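Glycosyl hydrolase family 26 (Bacteroides ovatus, PDB 4ZXO) probably hydrolyses internal beta-1,4-mannosidic linkages of galactomannan, as a GH26 beta-mannanase of a polysaccharide utilization locus in this gut bacterium. Local coordinates at residues 264-272 with 290-301; 27-35 with 57-65. All blocks are in the same frame, centred on the assembly; numbering follows the deposited sequence.

Contact 1 of 2, residues 264-272 with 290-301; sequences KPIALTETG and IEKYPLSYVLVW
With its CG between the backbone N and the carbonyl carbon (chi1 59°), Tyr-297 leans its ring over the neighbouring strand, and Ala-267 CB sits over the ring centre in a CH-pi contact, 3.5 Å from CE2 of Tyr-297. Glu-270 and Trp-301 run alongside each other; the carboxylate lies over one face of the indole, offset toward the rim at CE3 and CZ3, its plane 21° from that of the ring, with Glu-270 OE2 3.5 Å from Trp-301 CZ3. OE2 forms a salt bridge with Arg-162 and OE1 a hydrogen bond with Tyr-237. On the other side of the sheet, Val-298 CG2 meets Leu-268 CD2 at 3.7 Å and Thr-271 CG2 at 3.8 Å. The backbones are parallel: Leu-268 N donates to Tyr-297 O (3.0 Å) and Thr-271 N to Leu-299 O (2.9 Å), with a beta bulge between Leu-268 and Thr-271. Farther back, Ser-296 N reaches Ile-266 O at 2.8 Å in an almost straight bond; a water accepts from Ile-266 N and lies in bonding range of Pro-294 O and Ser-296 OG, whose hydroxyl also bonds Leu-19 O. Strands 266-271 and 295-300, joined through helix 281-290, form a beta-alpha-beta unit of the (beta/alpha)8 barrel; Glu-270 stands where clan GH-A enzymes typically carry their nucleophile.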
loop_
_atom_site.group_PDB
_atom_site.type_symbol
_atom_site.label_atom_id
_atom_site.label_comp_id
_atom_site.label_asym_id
_atom_site.label_seq_id
_atom_site.Cartn_x
_atom_site.Cartn_y
_atom_site.Cartn_z
ATOM N N LYS A 264 9.560 13.916 -0.985
ATOM C CA LYS A 264 8.974 12.644 -0.582
ATOM C C LYS A 264 9.300 11.639 -1.641
ATOM O O LYS A 264 9.240 11.985 -2.829
ATOM C CB LYS A 264 7.433 12.713 -0.460
ATOM C CG LYS A 264 6.962 13.829 0.491
ATOM C CD LYS A 264 7.386 13.577 1.937
ATOM C CE LYS A 264 6.749 14.619 2.880
ATOM N NZ LYS A 264 7.389 14.489 4.247
ATOM N N PRO A 265 9.569 10.385 -1.244
ATOM C CA PRO A 265 9.648 9.276 -2.205
ATOM C C PRO A 265 8.249 9.009 -2.744
ATOM O O PRO A 265 7.264 9.348 -2.093
ATOM C CB PRO A 265 10.148 8.115 -1.346
ATOM C CG PRO A 265 9.667 8.407 -0.004
ATOM C CD PRO A 265 9.680 9.910 0.146
ATOM N N ILE A 266 8.204 8.328 -3.881
ATOM C CA ILE A 266 6.953 8.073 -4.578
ATOM C C ILE A 266 6.785 6.577 -4.849
ATOM O O ILE A 266 7.760 5.801 -4.855
ATOM C CB ILE A 266 6.894 8.868 -5.901
ATOM C CG1 ILE A 266 7.944 8.354 -6.892
ATOM C CG2 ILE A 266 7.027 10.389 -5.587
ATOM C CD1 ILE A 266 7.845 9.032 -8.260
ATOM N N ALA A 267 5.549 6.172 -5.066
ATOM C CA ALA A 267 5.282 4.778 -5.316
ATOM C C ALA A 267 3.979 4.580 -6.085
ATOM O O ALA A 267 3.048 5.359 -5.941
ATOM C CB ALA A 267 5.200 3.982 -3.973
ATOM N N LEU A 268 3.932 3.514 -6.870
ATOM C CA LEU A 268 2.688 3.094 -7.491
ATOM C C LEU A 268 2.085 2.054 -6.545
ATOM O O LEU A 268 2.498 0.901 -6.522
ATOM C CB LEU A 268 2.960 2.566 -8.898
ATOM C CG LEU A 268 1.768 2.030 -9.704
ATOM C CD1 LEU A 268 0.552 2.992 -9.793
ATOM C CD2 LEU A 268 2.240 1.675 -11.096
ATOM N N THR A 269 1.229 2.535 -5.640
ATOM C CA THR A 269 0.854 1.768 -4.464
ATOM C C THR A 269 -0.203 0.691 -4.765
ATOM O O THR A 269 -0.334 -0.263 -3.991
ATOM C CB THR A 269 0.377 2.713 -3.312
ATOM O OG1 THR A 269 -0.521 3.704 -3.830
ATOM C CG2 THR A 269 1.626 3.419 -2.740
ATOM N N GLU A 270 -0.950 0.846 -5.861
ATOM C CA GLU A 270 -1.781 -0.261 -6.391
ATOM C C GLU A 270 -1.801 -0.128 -7.906
ATOM O O GLU A 270 -1.998 0.975 -8.428
ATOM C CB GLU A 270 -3.245 -0.229 -5.936
ATOM C CG GLU A 270 -3.483 -0.506 -4.497
ATOM C CD GLU A 270 -4.943 -0.633 -4.155
ATOM O OE1 GLU A 270 -5.762 -0.995 -5.024
ATOM O OE2 GLU A 270 -5.307 -0.379 -2.993
ATOM N N THR A 271 -1.653 -1.227 -8.625
ATOM C CA THR A 271 -1.910 -1.275 -10.030
ATOM C C THR A 271 -2.172 -2.727 -10.416
ATOM O O THR A 271 -2.206 -3.644 -9.558
ATOM C CB THR A 271 -0.729 -0.695 -10.860
ATOM O OG1 THR A 271 -1.151 -0.461 -12.224
ATOM C CG2 THR A 271 0.454 -1.581 -10.826
ATOM N N GLY A 272 -2.423 -2.930 -11.698
ATOM C CA GLY A 272 -2.644 -4.273 -12.219
ATOM C C GLY A 272 -3.591 -4.293 -13.373
ATOM O O GLY A 272 -4.259 -3.295 -13.689
ATOM N N ILE A 290 6.761 2.379 -16.091
ATOM C CA ILE A 290 7.260 2.671 -14.754
ATOM C C ILE A 290 8.767 2.913 -14.741
ATOM O O ILE A 290 9.249 3.638 -13.878
ATOM C CB ILE A 290 6.894 1.581 -13.710
ATOM C CG1 ILE A 290 7.510 0.233 -14.046
ATOM C CG2 ILE A 290 5.368 1.449 -13.584
ATOM C CD1 ILE A 290 7.275 -0.803 -12.968
ATOM N N GLU A 291 9.508 2.367 -15.708
ATOM C CA GLU A 291 10.962 2.522 -15.676
ATOM C C GLU A 291 11.404 3.942 -15.929
ATOM O O GLU A 291 12.579 4.260 -15.683
ATOM C CB GLU A 291 11.634 1.593 -16.678
ATOM C CG GLU A 291 11.397 1.983 -18.124
ATOM C CD GLU A 291 11.983 0.963 -19.102
ATOM O OE1 GLU A 291 12.751 0.082 -18.642
ATOM O OE2 GLU A 291 11.688 1.039 -20.316
ATOM N N LYS A 292 10.481 4.795 -16.367
ATOM C CA LYS A 292 10.800 6.201 -16.635
ATOM C C LYS A 292 10.726 7.084 -15.379
ATOM O O LYS A 292 11.004 8.275 -15.433
ATOM C CB LYS A 292 9.842 6.765 -17.698
ATOM C CG LYS A 292 9.807 6.005 -19.032
ATOM C CD LYS A 292 9.071 6.763 -20.068
ATOM C CE LYS A 292 7.613 6.899 -19.777
ATOM N NZ LYS A 292 6.980 7.764 -20.863
ATOM N N TYR A 293 10.344 6.498 -14.248
ATOM C CA TYR A 293 10.049 7.296 -13.057
ATOM C C TYR A 293 10.748 6.702 -11.865
ATOM O O TYR A 293 10.895 5.492 -11.781
ATOM C CB TYR A 293 8.533 7.337 -12.786
ATOM C CG TYR A 293 7.755 7.888 -13.944
ATOM C CD1 TYR A 293 7.625 9.288 -14.127
ATOM C CD2 TYR A 293 7.163 7.040 -14.882
ATOM C CE1 TYR A 293 6.929 9.784 -15.178
ATOM C CE2 TYR A 293 6.502 7.563 -15.961
ATOM C CZ TYR A 293 6.345 8.909 -16.089
ATOM O OH TYR A 293 5.658 9.444 -17.174
ATOM N N PRO A 294 11.132 7.556 -10.907
ATOM C CA PRO A 294 11.921 7.097 -9.741
ATOM C C PRO A 294 11.074 6.452 -8.665
ATOM O O PRO A 294 11.081 6.871 -7.516
ATOM C CB PRO A 294 12.585 8.380 -9.229
ATOM C CG PRO A 294 11.558 9.505 -9.655
ATOM C CD PRO A 294 10.946 9.028 -10.952
ATOM N N LEU A 295 10.331 5.432 -9.039
ATOM C CA LEU A 295 9.439 4.809 -8.080
ATOM C C LEU A 295 10.213 4.018 -7.044
ATOM O O LEU A 295 11.152 3.258 -7.384
ATOM C CB LEU A 295 8.492 3.823 -8.760
ATOM C CG LEU A 295 7.604 4.434 -9.834
ATOM C CD1 LEU A 295 6.632 3.335 -10.301
ATOM C CD2 LEU A 295 6.807 5.576 -9.301
ATOM N N SER A 296 9.777 4.094 -5.781
ATOM C CA SER A 296 10.383 3.242 -4.756
ATOM C C SER A 296 9.839 1.832 -4.804
ATOM O O SER A 296 10.555 0.884 -4.458
ATOM C CB SER A 296 10.155 3.791 -3.362
ATOM O OG SER A 296 10.723 5.070 -3.251
ATOM N N TYR A 297 8.553 1.700 -5.177
ATOM C CA TYR A 297 7.971 0.382 -5.329
ATOM C C TYR A 297 6.731 0.465 -6.214
ATOM O O TYR A 297 6.201 1.566 -6.478
ATOM C CB TYR A 297 7.628 -0.283 -3.978
ATOM C CG TYR A 297 6.660 0.427 -3.040
ATOM C CD1 TYR A 297 5.291 0.101 -2.984
ATOM C CD2 TYR A 297 7.135 1.429 -2.190
ATOM C CE1 TYR A 297 4.438 0.755 -2.042
ATOM C CE2 TYR A 297 6.340 2.057 -1.291
ATOM C CZ TYR A 297 5.000 1.736 -1.210
ATOM O OH TYR A 297 4.262 2.464 -0.288
ATOM N N VAL A 298 6.330 -0.697 -6.729
ATOM C CA VAL A 298 5.115 -0.862 -7.528
ATOM C C VAL A 298 4.438 -2.098 -6.996
ATOM O O VAL A 298 5.097 -3.155 -6.885
ATOM C CB VAL A 298 5.396 -1.033 -9.061
ATOM C CG1 VAL A 298 6.335 -2.142 -9.365
ATOM C CG2 VAL A 298 4.081 -1.278 -9.838
ATOM N N LEU A 299 3.145 -2.012 -6.695
ATOM C CA LEU A 299 2.480 -3.128 -6.055
ATOM C C LEU A 299 1.264 -3.510 -6.852
ATOM O O LEU A 299 0.451 -2.656 -7.183
ATOM C CB LEU A 299 2.066 -2.739 -4.619
ATOM C CG LEU A 299 1.443 -3.932 -3.874
ATOM C CD1 LEU A 299 2.059 -4.148 -2.494
ATOM C CD2 LEU A 299 -0.043 -3.740 -3.799
ATOM N N VAL A 300 1.131 -4.794 -7.158
ATOM C CA VAL A 300 -0.081 -5.263 -7.850
ATOM C C VAL A 300 -0.992 -5.976 -6.844
ATOM O O VAL A 300 -0.547 -6.520 -5.792
ATOM C CB VAL A 300 0.226 -6.214 -9.035
ATOM C CG1 VAL A 300 1.128 -5.510 -10.064
ATOM C CG2 VAL A 300 0.781 -7.551 -8.568
ATOM N N TRP A 301 -2.287 -5.996 -7.173
ATOM C CA TRP A 301 -3.306 -6.403 -6.200
ATOM C C TRP A 301 -3.386 -7.935 -6.053
ATOM O O TRP A 301 -2.616 -8.673 -6.673
ATOM C CB TRP A 301 -4.669 -5.792 -6.586
ATOM C CG TRP A 301 -5.636 -5.731 -5.402
ATOM C CD1 TRP A 301 -6.886 -6.351 -5.287
ATOM C CD2 TRP A 301 -5.429 -5.053 -4.147
ATOM N NE1 TRP A 301 -7.437 -6.083 -4.048
ATOM C CE2 TRP A 301 -6.564 -5.304 -3.330
ATOM C CE3 TRP A 301 -4.404 -4.231 -3.655
ATOM C CZ2 TRP A 301 -6.707 -4.726 -2.058
ATOM C CZ3 TRP A 301 -4.527 -3.686 -2.378
ATOM C CH2 TRP A 301 -5.673 -3.951 -1.594
HETATM O O HOH W 1 10.804 7.384 -4.889
#

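Contact 2 of 2, residues 27-35 with 57-65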
loop_
_atom_site.group_PDB
_atom_site.type_symbol
_atom_site.label_atom_id
_atom_site.label_comp_id
_atom_site.label_asym_id
_atom_site.label_seq_id
_atom_site.Cartn_x
_atom_site.Cartn_y
_atom_site.Cartn_z
ATOM N N ILE A 27 13.211 -0.314 -8.389
ATOM C CA ILE A 27 11.803 -0.310 -7.979
ATOM C C ILE A 27 11.467 -1.638 -7.316
ATOM O O ILE A 27 11.508 -2.671 -7.978
ATOM C CB ILE A 27 10.864 -0.122 -9.180
ATOM C CG1 ILE A 27 11.220 1.098 -10.034
ATOM C CG2 ILE A 27 9.419 0.027 -8.682
ATOM C CD1 ILE A 27 10.427 1.214 -11.330
ATOM N N LEU A 28 11.134 -1.641 -6.028
ATOM C CA LEU A 28 10.692 -2.901 -5.401
ATOM C C LEU A 28 9.412 -3.376 -5.983
ATOM O O LEU A 28 8.502 -2.588 -6.152
ATOM C CB LEU A 28 10.512 -2.703 -3.886
ATOM C CG LEU A 28 11.805 -2.380 -3.105
ATOM C CD1 LEU A 28 11.450 -1.637 -1.769
ATOM C CD2 LEU A 28 12.599 -3.649 -2.853
ATOM N N PHE A 29 9.314 -4.675 -6.270
ATOM C CA PHE A 29 8.061 -5.220 -6.743
ATOM C C PHE A 29 7.218 -5.752 -5.604
ATOM O O PHE A 29 7.744 -6.473 -4.736
ATOM C CB PHE A 29 8.295 -6.346 -7.735
ATOM C CG PHE A 29 7.005 -6.853 -8.343
ATOM C CD1 PHE A 29 6.334 -6.100 -9.320
ATOM C CD2 PHE A 29 6.408 -8.006 -7.882
ATOM C CE1 PHE A 29 5.093 -6.543 -9.858
ATOM C CE2 PHE A 29 5.180 -8.439 -8.417
ATOM C CZ PHE A 29 4.531 -7.720 -9.404
ATOM N N GLY A 30 5.902 -5.463 -5.649
ATOM C CA GLY A 30 4.994 -5.794 -4.581
ATOM C C GLY A 30 3.765 -6.595 -5.004
ATOM O O GLY A 30 3.294 -6.480 -6.141
ATOM N N HIS A 31 3.209 -7.339 -4.052
ATOM C CA HIS A 31 1.969 -8.037 -4.275
ATOM C C HIS A 31 1.164 -8.086 -2.969
ATOM O O HIS A 31 1.694 -8.468 -1.908
ATOM C CB HIS A 31 2.286 -9.454 -4.767
ATOM C CG HIS A 31 1.064 -10.272 -5.127
ATOM N ND1 HIS A 31 0.980 -11.627 -4.862
ATOM C CD2 HIS A 31 -0.095 -9.932 -5.746
ATOM C CE1 HIS A 31 -0.184 -12.092 -5.298
ATOM N NE2 HIS A 31 -0.869 -11.073 -5.818
ATOM N N HIS A 32 -0.108 -7.755 -3.052
ATOM C CA HIS A 32 -1.018 -7.838 -1.918
ATOM C C HIS A 32 -1.364 -9.295 -1.573
ATOM O O HIS A 32 -1.601 -10.141 -2.446
ATOM C CB HIS A 32 -2.318 -7.044 -2.219
ATOM C CG HIS A 32 -3.168 -6.802 -1.008
ATOM N ND1 HIS A 32 -2.907 -5.785 -0.088
ATOM C CD2 HIS A 32 -4.265 -7.462 -0.547
ATOM C CE1 HIS A 32 -3.817 -5.833 0.880
ATOM N NE2 HIS A 32 -4.667 -6.829 0.609
ATOM N N ASP A 33 -1.348 -9.559 -0.275
ATOM C CA ASP A 33 -1.705 -10.863 0.331
ATOM C C ASP A 33 -0.828 -11.997 -0.233
ATOM O O ASP A 33 -1.249 -13.150 -0.283
ATOM C CB ASP A 33 -3.214 -11.134 0.141
ATOM C CG ASP A 33 -4.051 -10.426 1.188
ATOM O OD1 ASP A 33 -3.464 -10.018 2.221
ATOM O OD2 ASP A 33 -5.276 -10.271 0.971
ATOM N N ASP A 34 0.411 -11.650 -0.618
ATOM C CA ASP A 34 1.210 -12.564 -1.415
ATOM C C ASP A 34 1.477 -13.917 -0.747
ATOM O O ASP A 34 1.404 -14.976 -1.410
ATOM C CB ASP A 34 2.567 -11.907 -1.722
ATOM C CG ASP A 34 3.392 -12.765 -2.679
ATOM O OD1 ASP A 34 2.966 -12.932 -3.852
ATOM O OD2 ASP A 34 4.432 -13.310 -2.253
ATOM N N THR A 35 1.758 -13.890 0.552
ATOM C CA THR A 35 2.045 -15.116 1.276
ATOM C C THR A 35 0.876 -15.620 2.099
ATOM O O THR A 35 1.011 -16.622 2.828
ATOM C CB THR A 35 3.255 -14.912 2.192
ATOM O OG1 THR A 35 3.104 -13.639 2.865
ATOM C CG2 THR A 35 4.537 -14.892 1.366
ATOM N N TYR A 57 10.606 -14.127 -3.647
ATOM C CA TYR A 57 9.538 -13.348 -3.029
ATOM C C TYR A 57 9.550 -11.867 -3.511
ATOM O O TYR A 57 10.610 -11.290 -3.774
ATOM C CB TYR A 57 9.664 -13.370 -1.517
ATOM C CG TYR A 57 9.370 -14.680 -0.878
ATOM C CD1 TYR A 57 8.064 -15.171 -0.813
ATOM C CD2 TYR A 57 10.401 -15.452 -0.339
ATOM C CE1 TYR A 57 7.781 -16.392 -0.172
ATOM C CE2 TYR A 57 10.130 -16.673 0.277
ATOM C CZ TYR A 57 8.830 -17.118 0.374
ATOM O OH TYR A 57 8.597 -18.328 0.970
ATOM N N PRO A 58 8.366 -11.234 -3.619
ATOM C CA PRO A 58 8.322 -9.813 -3.982
ATOM C C PRO A 58 9.021 -8.960 -2.883
ATOM O O PRO A 58 9.013 -9.301 -1.696
ATOM C CB PRO A 58 6.830 -9.523 -4.083
ATOM C CG PRO A 58 6.192 -10.523 -3.215
ATOM C CD PRO A 58 7.019 -11.774 -3.362
ATOM N N GLY A 59 9.644 -7.872 -3.308
ATOM C CA GLY A 59 10.308 -6.971 -2.388
ATOM C C GLY A 59 9.342 -6.318 -1.408
ATOM O O GLY A 59 9.728 -5.929 -0.308
ATOM N N VAL A 60 8.079 -6.165 -1.812
ATOM C CA VAL A 60 7.034 -5.606 -0.932
ATOM C C VAL A 60 5.880 -6.585 -0.837
ATOM O O VAL A 60 5.457 -7.174 -1.848
ATOM C CB VAL A 60 6.467 -4.302 -1.492
ATOM C CG1 VAL A 60 5.381 -3.741 -0.559
ATOM C CG2 VAL A 60 7.568 -3.234 -1.719
ATOM N N MET A 61 5.349 -6.738 0.365
ATOM C CA MET A 61 4.074 -7.437 0.544
ATOM C C MET A 61 3.143 -6.519 1.267
ATOM O O MET A 61 3.575 -5.766 2.147
ATOM C CB MET A 61 4.259 -8.707 1.352
ATOM C CG MET A 61 5.004 -9.756 0.554
ATOM S SD MET A 61 5.334 -11.217 1.548
ATOM C CE MET A 61 6.453 -12.089 0.431
ATOM N N SER A 62 1.880 -6.510 0.853
ATOM C CA SER A 62 0.891 -5.713 1.598
ATOM C C SER A 62 -0.222 -6.610 2.073
ATOM O O SER A 62 -0.492 -7.686 1.517
ATOM C CB SER A 62 0.326 -4.530 0.739
ATOM O OG SER A 62 -0.267 -4.987 -0.458
ATOM N N PHE A 63 -0.895 -6.131 3.101
ATOM C CA PHE A 63 -2.016 -6.838 3.695
ATOM C C PHE A 63 -3.004 -5.784 4.154
ATOM O O PHE A 63 -2.672 -4.602 4.170
ATOM C CB PHE A 63 -1.582 -7.740 4.882
ATOM C CG PHE A 63 -0.426 -8.672 4.560
ATOM C CD1 PHE A 63 -0.653 -9.937 3.988
ATOM C CD2 PHE A 63 0.875 -8.262 4.801
ATOM C CE1 PHE A 63 0.404 -10.753 3.680
ATOM C CE2 PHE A 63 1.975 -9.080 4.519
ATOM C CZ PHE A 63 1.737 -10.336 3.941
ATOM N N ASP A 64 -4.201 -6.202 4.555
ATOM C CA ASP A 64 -5.237 -5.219 4.937
ATOM C C ASP A 64 -5.676 -5.426 6.357
ATOM O O ASP A 64 -5.796 -6.560 6.828
ATOM C CB ASP A 64 -6.422 -5.320 3.985
ATOM C CG ASP A 64 -7.227 -4.010 3.922
ATOM O OD1 ASP A 64 -6.905 -3.186 3.036
ATOM O OD2 ASP A 64 -8.089 -3.751 4.802
ATOM N N LEU A 65 -5.873 -4.306 7.057
ATOM C CA LEU A 65 -6.333 -4.353 8.452
ATOM C C LEU A 65 -7.854 -4.159 8.606
ATOM O O LEU A 65 -8.355 -4.131 9.718
ATOM C CB LEU A 65 -5.596 -3.326 9.294
ATOM C CG LEU A 65 -4.101 -3.528 9.351
ATOM C CD1 LEU A 65 -3.448 -2.477 10.272
ATOM C CD2 LEU A 65 -3.715 -4.988 9.756
HETATM O O HOH W 2 -5.043 -8.827 4.010
#
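The imidazole of His-32 lies with one face over the backbone oxygen of Ser-62, offset toward the ring rim. Its CG is anti to the backbone N (chi1 -166°), which brings ND1 to within 2.8 Å of Ser-62 OG in a hydrogen bond that either group could donate, while CE1 of His-32 rests 3.4 Å from Phe-63 C. Trp-301 stacks on the His-32 ring, and an alanine here would probably leave Ser-62 OG without its imidazole partner and the indole without its stacking mate. Next along the chain, Asp-33 N gives Ser-62 O a nearly straight bond of 2.7 Å. A water links Asp-33 OD1 to Asp-64 N, and the same oxygen touches Phe-63 CD1. Strands 27-32 and 60-64 are adjacent parallel strands of the (beta/alpha)8 barrel, their axes 26° apart, tied further back by Val-60 N to Phe-29 O (3.0 Å) and His-31 N to Val-60 O. Gly-30 allows a close approach there, since a CB on it would be tight against Val-60 CB. Beyond the strand, Asp-34 turns back in the type II turn that begins at His-31, and its OD1 receives His-31 ND1 at 2.6 Å in the plane of the imidazole, through the lone pair away from OD2. Asp-34 OD2 packs against Pro-58 CD at 3.2 Å and is hydrogen-bonded to Ser-48 OG. The extended chain of Met-61 carries CE to 3.5 Å from Thr-35 CG2, while Thr-35 OG1 sits at the edge of the Phe-63 ring, in its plane.

Both contacts belong to one curled parallel sheet, the barrel wall, and their centres lie about 12 Å apart. Along the chain contact 2 is complete before contact 1 begins, yet strands 27-32 and 295-300 are neighbours, so that 266-271, 295-300, 27-32 and 60-64 follow one another around the wall. This is where the last strand of the barrel meets the first and the cylinder closes. Probable hydrogen bonds from Gly-30 N to Val-298 O (2.7 Å) and from Val-300 N to Gly-30 O (2.9 Å) seal the seam, and Leu-299 CD1 reaches past strand 27-32 to Ser-62 OG on strand 60-64. The barrel so closed is the scaffold on which glycoside hydrolases of this clan build their active site.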